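Local atomic coordinates of 6-phospho-alpha-glucosidase (Merdibacter massiliensis, PDB entry 6VC6), a protein that probably hydrolyses 6-phospho-alpha-glucosides in a family 4 glycoside hydrolase active site that uses bound NAD and a manganese ion. Residues Gly18-Phe23 against Leu35-Ile40; Ser66-Thr69 against Glu73-Lys76; Phe80-Met85 against Lys325-Ile330. One frame throughout, in Å; residues are numbered along the deposited sequence.

Contact 1 of 3, residues Gly18-Phe23 against Leu35-Ile40. With NAD (nicotinamide-adenine-dinucleotide), chain G.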
loop_
_atom_site.group_PDB
_atom_site.type_symbol
_atom_site.label_atom_id
_atom_site.label_comp_id
_atom_site.label_asym_id
_atom_site.label_seq_id
_atom_site.Cartn_x
_atom_site.Cartn_y
_atom_site.Cartn_z
ATOM N N GLY A 18 -0.726 11.578 -11.251
ATOM C CA GLY A 18 -0.878 12.281 -9.989
ATOM C C GLY A 18 0.448 12.620 -9.338
ATOM O O GLY A 18 0.553 13.609 -8.607
ATOM N N PHE A 19 1.478 11.809 -9.593
ATOM C CA PHE A 19 2.805 12.111 -9.066
ATOM C C PHE A 19 3.451 13.262 -9.827
ATOM O O PHE A 19 4.078 14.139 -9.220
ATOM C CB PHE A 19 3.690 10.867 -9.128
ATOM C CG PHE A 19 3.611 10.004 -7.903
ATOM C CD1 PHE A 19 2.730 8.936 -7.848
ATOM C CD2 PHE A 19 4.419 10.257 -6.806
ATOM C CE1 PHE A 19 2.656 8.138 -6.722
ATOM C CE2 PHE A 19 4.349 9.462 -5.677
ATOM C CZ PHE A 19 3.466 8.401 -5.636
ATOM N N LEU A 20 3.313 13.273 -11.155
ATOM C CA LEU A 20 3.926 14.328 -11.956
ATOM C C LEU A 20 3.334 15.691 -11.623
ATOM O O LEU A 20 4.048 16.701 -11.612
ATOM C CB LEU A 20 3.762 14.020 -13.445
ATOM C CG LEU A 20 4.207 12.633 -13.912
ATOM C CD1 LEU A 20 4.036 12.496 -15.417
ATOM C CD2 LEU A 20 5.648 12.363 -13.506
ATOM N N LYS A 21 2.028 15.740 -11.351
ATOM C CA LYS A 21 1.405 17.003 -10.970
ATOM C C LYS A 21 1.769 17.397 -9.544
ATOM O O LYS A 21 1.831 18.591 -9.230
ATOM C CB LYS A 21 -0.112 16.908 -11.130
ATOM C CG LYS A 21 -0.573 16.827 -12.577
ATOM C CD LYS A 21 -1.701 15.821 -12.749
ATOM C CE LYS A 21 -3.054 16.506 -12.813
ATOM N NZ LYS A 21 -4.083 15.629 -13.438
ATOM N N SER A 22 2.012 16.415 -8.672
ATOM C CA SER A 22 2.429 16.725 -7.309
ATOM C C SER A 22 3.856 17.257 -7.277
ATOM O O SER A 22 4.162 18.180 -6.513
ATOM C CB SER A 22 2.296 15.487 -6.424
ATOM O OG SER A 22 0.938 15.123 -6.253
ATOM N N PHE A 23 4.743 16.685 -8.098
ATOM C CA PHE A 23 6.112 17.183 -8.182
ATOM C C PHE A 23 6.150 18.649 -8.590
ATOM O O PHE A 23 7.056 19.386 -8.181
ATOM C CB PHE A 23 6.920 16.343 -9.173
ATOM C CG PHE A 23 7.264 14.968 -8.671
ATOM C CD1 PHE A 23 7.587 14.761 -7.341
ATOM C CD2 PHE A 23 7.269 13.884 -9.533
ATOM C CE1 PHE A 23 7.909 13.496 -6.879
ATOM C CE2 PHE A 23 7.588 12.617 -9.078
ATOM C CZ PHE A 23 7.908 12.425 -7.749
ATOM N N LEU A 35 14.230 13.310 -13.162
ATOM C CA LEU A 35 13.182 12.330 -12.901
ATOM C C LEU A 35 13.140 11.332 -14.048
ATOM O O LEU A 35 13.177 11.726 -15.218
ATOM C CB LEU A 35 11.814 13.000 -12.732
ATOM C CG LEU A 35 10.621 12.042 -12.666
ATOM C CD1 LEU A 35 10.553 11.355 -11.310
ATOM C CD2 LEU A 35 9.322 12.769 -12.970
ATOM N N VAL A 36 13.067 10.046 -13.711
ATOM C CA VAL A 36 13.028 8.971 -14.696
ATOM C C VAL A 36 11.858 8.053 -14.370
ATOM O O VAL A 36 11.745 7.562 -13.242
ATOM C CB VAL A 36 14.343 8.168 -14.726
ATOM C CG1 VAL A 36 14.266 7.073 -15.780
ATOM C CG2 VAL A 36 15.524 9.083 -14.993
ATOM N N LEU A 37 10.994 7.822 -15.353
ATOM C CA LEU A 37 9.921 6.845 -15.228
ATOM C C LEU A 37 10.396 5.519 -15.808
ATOM O O LEU A 37 10.779 5.452 -16.981
ATOM C CB LEU A 37 8.659 7.319 -15.948
ATOM C CG LEU A 37 8.038 8.654 -15.535
ATOM C CD1 LEU A 37 6.743 8.888 -16.299
ATOM C CD2 LEU A 37 7.793 8.700 -14.037
ATOM N N PHE A 38 10.379 4.469 -14.993
ATOM C CA PHE A 38 10.739 3.134 -15.445
ATOM C C PHE A 38 9.517 2.227 -15.419
ATOM O O PHE A 38 8.661 2.344 -14.536
ATOM C CB PHE A 38 11.850 2.525 -14.586
ATOM C CG PHE A 38 12.229 1.128 -14.997
ATOM C CD1 PHE A 38 13.089 0.914 -16.061
ATOM C CD2 PHE A 38 11.712 0.030 -14.327
ATOM C CE1 PHE A 38 13.434 -0.368 -16.445
ATOM C CE2 PHE A 38 12.054 -1.256 -14.709
ATOM C CZ PHE A 38 12.915 -1.454 -15.769
ATOM N N ASP A 39 9.449 1.323 -16.392
ATOM C CA ASP A 39 8.375 0.344 -16.476
ATOM C C ASP A 39 8.816 -0.764 -17.418
ATOM O O ASP A 39 9.689 -0.569 -18.267
ATOM C CB ASP A 39 7.067 0.981 -16.960
ATOM C CG ASP A 39 5.843 0.181 -16.554
ATOM O OD1 ASP A 39 5.811 -1.040 -16.817
ATOM O OD2 ASP A 39 4.912 0.774 -15.972
ATOM N N ILE A 40 8.204 -1.940 -17.250
ATOM C CA ILE A 40 8.451 -3.050 -18.166
ATOM C C ILE A 40 7.461 -3.073 -19.320
ATOM O O ILE A 40 7.622 -3.882 -20.246
ATOM C CB ILE A 40 8.412 -4.404 -17.431
ATOM C CG1 ILE A 40 7.015 -4.669 -16.866
ATOM C CG2 ILE A 40 9.459 -4.441 -16.328
ATOM C CD1 ILE A 40 6.754 -6.124 -16.550
HETATM P PA NAD G . -1.461 -0.316 -12.566
HETATM O O1A NAD G . -2.256 0.841 -13.122
HETATM O O2A NAD G . -1.573 -1.681 -13.200
HETATM O O5B NAD G . 0.093 0.098 -12.544
HETATM C C5B NAD G . 1.103 -0.893 -12.386
HETATM C C4B NAD G . 2.285 -0.557 -13.279
HETATM O O4B NAD G . 3.448 -1.259 -12.831
HETATM C C3B NAD G . 2.014 -0.992 -14.710
HETATM O O3B NAD G . 2.265 0.101 -15.596
HETATM C C2B NAD G . 3.005 -2.102 -14.983
HETATM O O2B NAD G . 3.517 -2.008 -16.314
HETATM C C1B NAD G . 4.095 -1.855 -13.956
HETATM N N9A NAD G . 4.793 -3.109 -13.578
HETATM C C8A NAD G . 4.232 -4.309 -13.338
HETATM N N7A NAD G . 5.178 -5.234 -13.026
HETATM C C5A NAD G . 6.375 -4.619 -13.071
HETATM C C6A NAD G . 7.790 -5.004 -12.852
HETATM N N6A NAD G . 8.128 -6.271 -12.511
HETATM N N1A NAD G . 8.733 -4.047 -13.004
HETATM C C2A NAD G . 8.415 -2.783 -13.343
HETATM N N3A NAD G . 7.156 -2.366 -13.558
HETATM C C4A NAD G . 6.114 -3.221 -13.442
HETATM O O3 NAD G . -1.771 -0.465 -10.993
HETATM P PN NAD G . -2.324 0.751 -10.098
HETATM O O1N NAD G . -3.797 0.527 -9.848
HETATM O O2N NAD G . -1.832 2.063 -10.662
HETATM O O5D NAD G . -1.534 0.460 -8.730
HETATM C C5D NAD G . -0.166 0.839 -8.597
HETATM C C4D NAD G . 0.402 0.157 -7.362
HETATM O O4D NAD G . 0.314 1.032 -6.235
HETATM C C3D NAD G . -0.401 -1.091 -7.024
HETATM O O3D NAD G . 0.500 -2.168 -6.761
HETATM C C2D NAD G . -1.125 -0.744 -5.743
HETATM O O2D NAD G . -1.271 -1.890 -4.904
HETATM C C1D NAD G . -0.191 0.282 -5.131
HETATM N N1N NAD G . -0.855 1.125 -4.140
HETATM C C2N NAD G . -0.458 0.993 -2.874
HETATM C C3N NAD G . -1.026 1.748 -1.863
HETATM C C7N NAD G . -0.543 1.556 -0.457
HETATM O O7N NAD G . -1.184 2.028 0.467
HETATM N N7N NAD G . 0.575 0.859 -0.258
HETATM C C4N NAD G . -2.017 2.668 -2.180
HETATM C C5N NAD G . -2.418 2.786 -3.507
HETATM C C6N NAD G . -1.811 1.999 -4.482
#

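Contact 2 of 3, residues Ser66-Thr69 against Glu73-Lys76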
loop_
_atom_site.group_PDB
_atom_site.type_symbol
_atom_site.label_atom_id
_atom_site.label_comp_id
_atom_site.label_asym_id
_atom_site.label_seq_id
_atom_site.Cartn_x
_atom_site.Cartn_y
_atom_site.Cartn_z
ATOM N N SER A 66 12.519 11.985 -18.215
ATOM C CA SER A 66 12.624 10.921 -19.205
ATOM C C SER A 66 11.842 9.714 -18.712
ATOM O O SER A 66 11.595 9.556 -17.514
ATOM C CB SER A 66 14.086 10.541 -19.474
ATOM O OG SER A 66 14.769 10.248 -18.268
ATOM N N TYR A 67 11.444 8.868 -19.660
ATOM C CA TYR A 67 10.822 7.589 -19.357
ATOM C C TYR A 67 11.499 6.509 -20.186
ATOM O O TYR A 67 11.849 6.735 -21.348
ATOM C CB TYR A 67 9.306 7.611 -19.620
ATOM C CG TYR A 67 8.900 7.823 -21.063
ATOM C CD1 TYR A 67 8.701 9.102 -21.567
ATOM C CD2 TYR A 67 8.686 6.744 -21.913
ATOM C CE1 TYR A 67 8.318 9.302 -22.881
ATOM C CE2 TYR A 67 8.304 6.934 -23.228
ATOM C CZ TYR A 67 8.121 8.214 -23.707
ATOM O OH TYR A 67 7.741 8.407 -25.015
ATOM N N THR A 68 11.689 5.338 -19.581
ATOM C CA THR A 68 12.479 4.291 -20.210
ATOM C C THR A 68 12.040 2.928 -19.701
ATOM O O THR A 68 11.354 2.809 -18.682
ATOM C CB THR A 68 13.977 4.483 -19.942
ATOM O OG1 THR A 68 14.715 3.421 -20.559
ATOM C CG2 THR A 68 14.251 4.477 -18.445
ATOM N N THR A 69 12.446 1.894 -20.440
ATOM C CA THR A 69 12.317 0.507 -20.008
ATOM C C THR A 69 13.682 -0.143 -19.818
ATOM O O THR A 69 13.791 -1.373 -19.819
ATOM C CB THR A 69 11.479 -0.297 -21.004
ATOM O OG1 THR A 69 12.284 -0.645 -22.139
ATOM C CG2 THR A 69 10.278 0.513 -21.469
ATOM N N GLU A 73 19.500 3.028 -17.436
ATOM C CA GLU A 73 19.124 4.435 -17.543
ATOM C C GLU A 73 18.324 4.896 -16.332
ATOM O O GLU A 73 18.396 6.071 -15.952
ATOM C CB GLU A 73 18.313 4.669 -18.817
ATOM C CG GLU A 73 19.118 4.630 -20.102
ATOM C CD GLU A 73 18.282 4.998 -21.314
ATOM O OE1 GLU A 73 17.104 5.373 -21.132
ATOM O OE2 GLU A 73 18.801 4.912 -22.446
ATOM N N ALA A 74 17.564 3.993 -15.714
ATOM C CA ALA A 74 16.637 4.396 -14.664
ATOM C C ALA A 74 17.313 4.501 -13.302
ATOM O O ALA A 74 17.058 5.452 -12.555
ATOM C CB ALA A 74 15.468 3.413 -14.595
ATOM N N TYR A 75 18.181 3.549 -12.965
ATOM C CA TYR A 75 18.654 3.384 -11.597
ATOM C C TYR A 75 20.042 3.963 -11.348
ATOM O O TYR A 75 20.521 3.909 -10.211
ATOM C CB TYR A 75 18.648 1.898 -11.221
ATOM C CG TYR A 75 17.305 1.226 -11.404
ATOM C CD1 TYR A 75 16.122 1.922 -11.190
ATOM C CD2 TYR A 75 17.221 -0.106 -11.792
ATOM C CE1 TYR A 75 14.893 1.312 -11.357
ATOM C CE2 TYR A 75 15.996 -0.725 -11.960
ATOM C CZ TYR A 75 14.836 -0.011 -11.741
ATOM O OH TYR A 75 13.615 -0.623 -11.907
ATOM N N LYS A 76 20.698 4.514 -12.364
ATOM C CA LYS A 76 22.051 5.025 -12.188
ATOM C C LYS A 76 22.021 6.407 -11.545
ATOM O O LYS A 76 21.312 7.305 -12.012
ATOM C CB LYS A 76 22.781 5.079 -13.530
ATOM C CG LYS A 76 23.604 3.837 -13.827
ATOM C CD LYS A 76 24.804 4.160 -14.701
ATOM C CE LYS A 76 24.452 4.064 -16.175
ATOM N NZ LYS A 76 24.307 2.649 -16.616
#

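Contact 3 of 3, residues Phe80-Met85 against Lys325-Ile330. With NAD (nicotinamide-adenine-dinucleotide), chain G.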
loop_
_atom_site.group_PDB
_atom_site.type_symbol
_atom_site.label_atom_id
_atom_site.label_comp_id
_atom_site.label_asym_id
_atom_site.label_seq_id
_atom_site.Cartn_x
_atom_site.Cartn_y
_atom_site.Cartn_z
ATOM N N PHE A 80 16.436 8.755 -4.777
ATOM C CA PHE A 80 15.185 8.173 -4.315
ATOM C C PHE A 80 14.578 7.326 -5.421
ATOM O O PHE A 80 14.603 7.708 -6.594
ATOM C CB PHE A 80 14.186 9.256 -3.888
ATOM C CG PHE A 80 14.501 9.885 -2.564
ATOM C CD1 PHE A 80 14.084 9.291 -1.384
ATOM C CD2 PHE A 80 15.213 11.071 -2.497
ATOM C CE1 PHE A 80 14.371 9.868 -0.162
ATOM C CE2 PHE A 80 15.502 11.653 -1.278
ATOM C CZ PHE A 80 15.080 11.050 -0.109
ATOM N N ILE A 81 14.030 6.175 -5.037
ATOM C CA ILE A 81 13.303 5.297 -5.946
ATOM C C ILE A 81 11.885 5.152 -5.413
ATOM O O ILE A 81 11.681 4.619 -4.315
ATOM C CB ILE A 81 13.978 3.923 -6.085
ATOM C CG1 ILE A 81 15.450 4.081 -6.473
ATOM C CG2 ILE A 81 13.243 3.075 -7.111
ATOM C CD1 ILE A 81 15.660 4.657 -7.855
ATOM N N PHE A 82 10.911 5.631 -6.184
ATOM C CA PHE A 82 9.497 5.502 -5.844
ATOM C C PHE A 82 8.957 4.270 -6.564
ATOM O O PHE A 82 8.868 4.254 -7.796
ATOM C CB PHE A 82 8.713 6.753 -6.243
ATOM C CG PHE A 82 9.028 7.974 -5.416
ATOM C CD1 PHE A 82 9.982 7.937 -4.411
ATOM C CD2 PHE A 82 8.359 9.166 -5.650
ATOM C CE1 PHE A 82 10.266 9.064 -3.660
ATOM C CE2 PHE A 82 8.637 10.296 -4.902
ATOM C CZ PHE A 82 9.592 10.244 -3.905
HETATM N N MSE A 83 8.596 3.244 -5.802
HETATM C CA MSE A 83 8.122 1.996 -6.395
HETATM C C MSE A 83 6.609 1.841 -6.269
HETATM O O MSE A 83 6.067 1.845 -5.164
HETATM C CB MSE A 83 8.826 0.801 -5.749
HETATM C CG MSE A 83 10.318 0.995 -5.547
HETATM SE SE MSE A 83 11.283 -0.694 -5.416
HETATM C CE MSE A 83 11.148 -1.259 -7.272
ATOM N N GLN A 84 5.932 1.702 -7.407
ATOM C CA GLN A 84 4.485 1.508 -7.441
ATOM C C GLN A 84 4.112 0.551 -8.571
ATOM O O GLN A 84 3.213 0.809 -9.372
ATOM C CB GLN A 84 3.753 2.844 -7.576
ATOM C CG GLN A 84 4.172 3.690 -8.770
ATOM C CD GLN A 84 3.288 4.909 -8.951
ATOM O OE1 GLN A 84 3.363 5.604 -9.964
ATOM N NE2 GLN A 84 2.441 5.174 -7.962
HETATM N N MSE A 85 4.793 -0.585 -8.619
HETATM C CA MSE A 85 4.500 -1.629 -9.582
HETATM C C MSE A 85 3.295 -2.433 -9.175
HETATM O O MSE A 85 2.974 -2.448 -7.996
HETATM C CB MSE A 85 5.687 -2.578 -9.752
HETATM C CG MSE A 85 5.893 -3.527 -8.572
HETATM SE SE MSE A 85 7.024 -5.096 -8.918
HETATM C CE MSE A 85 8.568 -4.127 -9.583
ATOM N N LYS A 325 6.155 13.667 0.799
ATOM C CA LYS A 325 6.408 14.165 2.147
ATOM C C LYS A 325 7.314 13.216 2.920
ATOM O O LYS A 325 8.137 13.656 3.732
ATOM C CB LYS A 325 5.087 14.374 2.890
ATOM C CG LYS A 325 4.218 15.485 2.324
ATOM C CD LYS A 325 4.670 16.851 2.806
ATOM C CE LYS A 325 3.848 17.957 2.164
ATOM N NZ LYS A 325 2.388 17.673 2.231
ATOM N N VAL A 326 7.177 11.910 2.682
ATOM C CA VAL A 326 8.086 10.945 3.296
ATOM C C VAL A 326 9.504 11.160 2.788
ATOM O O VAL A 326 10.472 11.113 3.558
ATOM C CB VAL A 326 7.597 9.507 3.033
ATOM C CG1 VAL A 326 8.699 8.502 3.331
ATOM C CG2 VAL A 326 6.365 9.204 3.871
ATOM N N ALA A 327 9.651 11.414 1.485
ATOM C CA ALA A 327 10.970 11.696 0.930
ATOM C C ALA A 327 11.537 12.997 1.486
ATOM O O ALA A 327 12.751 13.114 1.690
ATOM C CB ALA A 327 10.900 11.749 -0.596
ATOM N N GLU A 328 10.674 13.984 1.737
ATOM C CA GLU A 328 11.129 15.237 2.334
ATOM C C GLU A 328 11.636 15.012 3.753
ATOM O O GLU A 328 12.711 15.498 4.123
ATOM C CB GLU A 328 9.999 16.265 2.330
ATOM C CG GLU A 328 9.614 16.778 0.956
ATOM C CD GLU A 328 8.432 17.725 1.009
ATOM O OE1 GLU A 328 7.702 17.827 0.001
ATOM O OE2 GLU A 328 8.232 18.366 2.062
ATOM N N ALA A 329 10.867 14.281 4.564
ATOM C CA ALA A 329 11.285 14.002 5.934
ATOM C C ALA A 329 12.592 13.225 5.974
ATOM O O ALA A 329 13.403 13.421 6.885
ATOM C CB ALA A 329 10.187 13.233 6.671
ATOM N N ILE A 330 12.817 12.347 4.995
ATOM C CA ILE A 330 14.068 11.599 4.942
ATOM C C ILE A 330 15.211 12.503 4.499
ATOM O O ILE A 330 16.251 12.585 5.162
ATOM C CB ILE A 330 13.922 10.380 4.012
ATOM C CG1 ILE A 330 13.025 9.320 4.652
ATOM C CG2 ILE A 330 15.287 9.799 3.675
ATOM C CD1 ILE A 330 12.683 8.176 3.726
HETATM P PA NAD G . -1.461 -0.316 -12.566
HETATM O O1A NAD G . -2.256 0.841 -13.122
HETATM O O2A NAD G . -1.573 -1.681 -13.200
HETATM O O5B NAD G . 0.093 0.098 -12.544
HETATM C C5B NAD G . 1.103 -0.893 -12.386
HETATM C C4B NAD G . 2.285 -0.557 -13.279
HETATM O O4B NAD G . 3.448 -1.259 -12.831
HETATM C C3B NAD G . 2.014 -0.992 -14.710
HETATM O O3B NAD G . 2.265 0.101 -15.596
HETATM C C2B NAD G . 3.005 -2.102 -14.983
HETATM O O2B NAD G . 3.517 -2.008 -16.314
HETATM C C1B NAD G . 4.095 -1.855 -13.956
HETATM N N9A NAD G . 4.793 -3.109 -13.578
HETATM C C8A NAD G . 4.232 -4.309 -13.338
HETATM N N7A NAD G . 5.178 -5.234 -13.026
HETATM C C5A NAD G . 6.375 -4.619 -13.071
HETATM C C6A NAD G . 7.790 -5.004 -12.852
HETATM N N6A NAD G . 8.128 -6.271 -12.511
HETATM N N1A NAD G . 8.733 -4.047 -13.004
HETATM C C2A NAD G . 8.415 -2.783 -13.343
HETATM N N3A NAD G . 7.156 -2.366 -13.558
HETATM C C4A NAD G . 6.114 -3.221 -13.442
HETATM O O3 NAD G . -1.771 -0.465 -10.993
HETATM P PN NAD G . -2.324 0.751 -10.098
HETATM O O1N NAD G . -3.797 0.527 -9.848
HETATM O O2N NAD G . -1.832 2.063 -10.662
HETATM O O5D NAD G . -1.534 0.460 -8.730
HETATM C C5D NAD G . -0.166 0.839 -8.597
HETATM C C4D NAD G . 0.402 0.157 -7.362
HETATM O O4D NAD G . 0.314 1.032 -6.235
HETATM C C3D NAD G . -0.401 -1.091 -7.024
HETATM O O3D NAD G . 0.500 -2.168 -6.761
HETATM C C2D NAD G . -1.125 -0.744 -5.743
HETATM O O2D NAD G . -1.271 -1.890 -4.904
HETATM C C1D NAD G . -0.191 0.282 -5.131
HETATM N N1N NAD G . -0.855 1.125 -4.140
HETATM C C2N NAD G . -0.458 0.993 -2.874
HETATM C C3N NAD G . -1.026 1.748 -1.863
HETATM C C7N NAD G . -0.543 1.556 -0.457
HETATM O O7N NAD G . -1.184 2.028 0.467
HETATM N N7N NAD G . 0.575 0.859 -0.258
HETATM C C4N NAD G . -2.017 2.668 -2.180
HETATM C C5N NAD G . -2.418 2.786 -3.507
HETATM C C6N NAD G . -1.811 1.999 -4.482
#

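Contact 1 of 3, residues Gly18-Phe23 against Leu35-Ile40
L20 and F23 meet L35 and L37 across a helix and a strand that run almost exactly antiparallel, at 175°, with short-segment axes 11.9 Å apart, a spacing that these side chains alone bridge. No hydrogen bond crosses between the segments. The interface is wholly apolar and buries 147 Å² in all. CD2 of L20 lies 3.7 Å from L35 CD2 and, more loosely, 4.3 Å from L37 CD2. L20 reaches it along a chain that crosses L35 at about a right angle. Swung away from the backbone N (chi1 171°), L35 carries both methyls toward the helix: CD2 goes to L20, while CD1 stands 3.9 Å from F23 CE2 and approaches that ring obliquely. L20 also touches L55 and F56 of helix 42-59, and F23 touches I324 of helix 318-331, so other helices cover the flanks of the contact.

Just past the strand the character changes. NAD O2B donates to D39 OD1 at 2.5 Å and NAD O3B to D39 OD2 at 2.8 Å, so the two carboxylate oxygens take one ribose hydroxyl each. Backbone amides fix the same group, D41 N bonding OD1 and G12 N bonding OD2. I40 lies against one face of the adenine, its CG2 3.4 Å from NAD N1A. An acidic residue at the end of the second strand, holding the adenosine ribose behind a beta-alpha-beta unit (strand 4-9, helix 16-25, strand 32-38), is the hallmark of the Rossmann dinucleotide-binding fold.

Contact 2 of 3, residues Ser66-Thr69 against Glu73-Lys76
T68 meets E73 and A74 with two different branches, one apolar and packed inward, the other polar and turned toward the exposed rim. On the packed side T68 CG2 rests 4.2 Å from A74 CB and 4.1 Å from E73 CB, so the methyl sits against the start of both side chains. A74 is buried, and its CB also touches F38 of strand 32-38 and C7 of strand 4-9, while T68 touches V36. The methyl contact therefore continues into the face of the sheet. The next residue, Y75, extends the same layer by meeting the F38 ring with the planes at about 55°.

The looser side is polar. A chi1 of 179° sets T68 OG1 opposite the backbone N and CG2 between N and the carbonyl carbon, which turns the hydroxyl to E73 and the methyl to A74. OG1 donates to E73 OE1 over 3.1 Å. The bond meets the carboxylate from above, 55° out of its plane, which, with its length, is consistent with a modest link. E73 is exposed, and its chain runs extended beyond CG before the carboxylate turns to T68. The stronger partner of the hydroxyl is D70 N, a bond from residue i to i+2 that defines an ST turn and leads into helix 71-75. OG1 thus serves two bonds, one tying the turn and the other reaching the helix. The interface is small, 110 Å² in all. On the strand side the T68 carbonyl is held by Q45 NE2, which ties this end to helix 42-59.

Strand 64-68 is the outermost parallel strand at this end of the sheet, and helix 71-75 carries the chain across to strand 80-83 beyond strand 4-9. That is the crossover between the two halves of a Rossmann fold.

Contact 3 of 3, residues Phe80-Met85 against Lys325-Ile330
M85 O accepts a hydrogen bond from NAD O3D at 2.8 Å, just past the end of strand 80-83, where this selenomethionine also lays its CE against the adenine, 3.4 Å from NAD N1A. At the other end the strand packs on segment 325-330 of helix 318-331 without a hydrogen bond, mostly through apolar side chains, although F80 CZ also lies 3.6 Å from A327 O. A327 CB sits over one face of the F80 ring, 4.2 Å from its centroid and 18° off the ring normal, a CH-pi contact. The same methyl is 3.9 Å from F82 CZ, but there it meets the ring at its edge. With CG anti to its carbonyl carbon (chi1 -75°), F80 also turns its edge to I330, whose CG2 is 3.9 Å from F80 CE1. Replacing F80 with an alanine would probably leave the A327 methyl without its ring face and open a gap beside I330. The segments run at 155°, and I330 also touches W141 on the next strand. A helix from the C-terminal half thus covers the Rossmann sheet, while the strand's far end lines the NAD site, as expected of a family 4 glycoside hydrolase.

Overall arrangement
Contact 1 closes before contact 2 opens, and contact 2 before contact 3 opens; contact 3 closes only some 240 residues later, with helix 318-331. All reach one mixed sheet. Contacts 1 and 2 have centres about 11 Å apart and are joined by probable backbone hydrogen bonds between strands 32-38 and 64-68. Contacts 1 and 3 are also about 11 Å apart, with F19 and F23 packing on F82. Helices 16-25 and 318-331 share one face, whereas helix 71-75 meets F38 on the other. Two strand ends cover opposite faces of the adenine, so contacts 1 and 3 join sheet packing to the NAD site, while contact 2, about 17 Å from contact 3, belongs to the outer edge of the same Rossmann-type sheet.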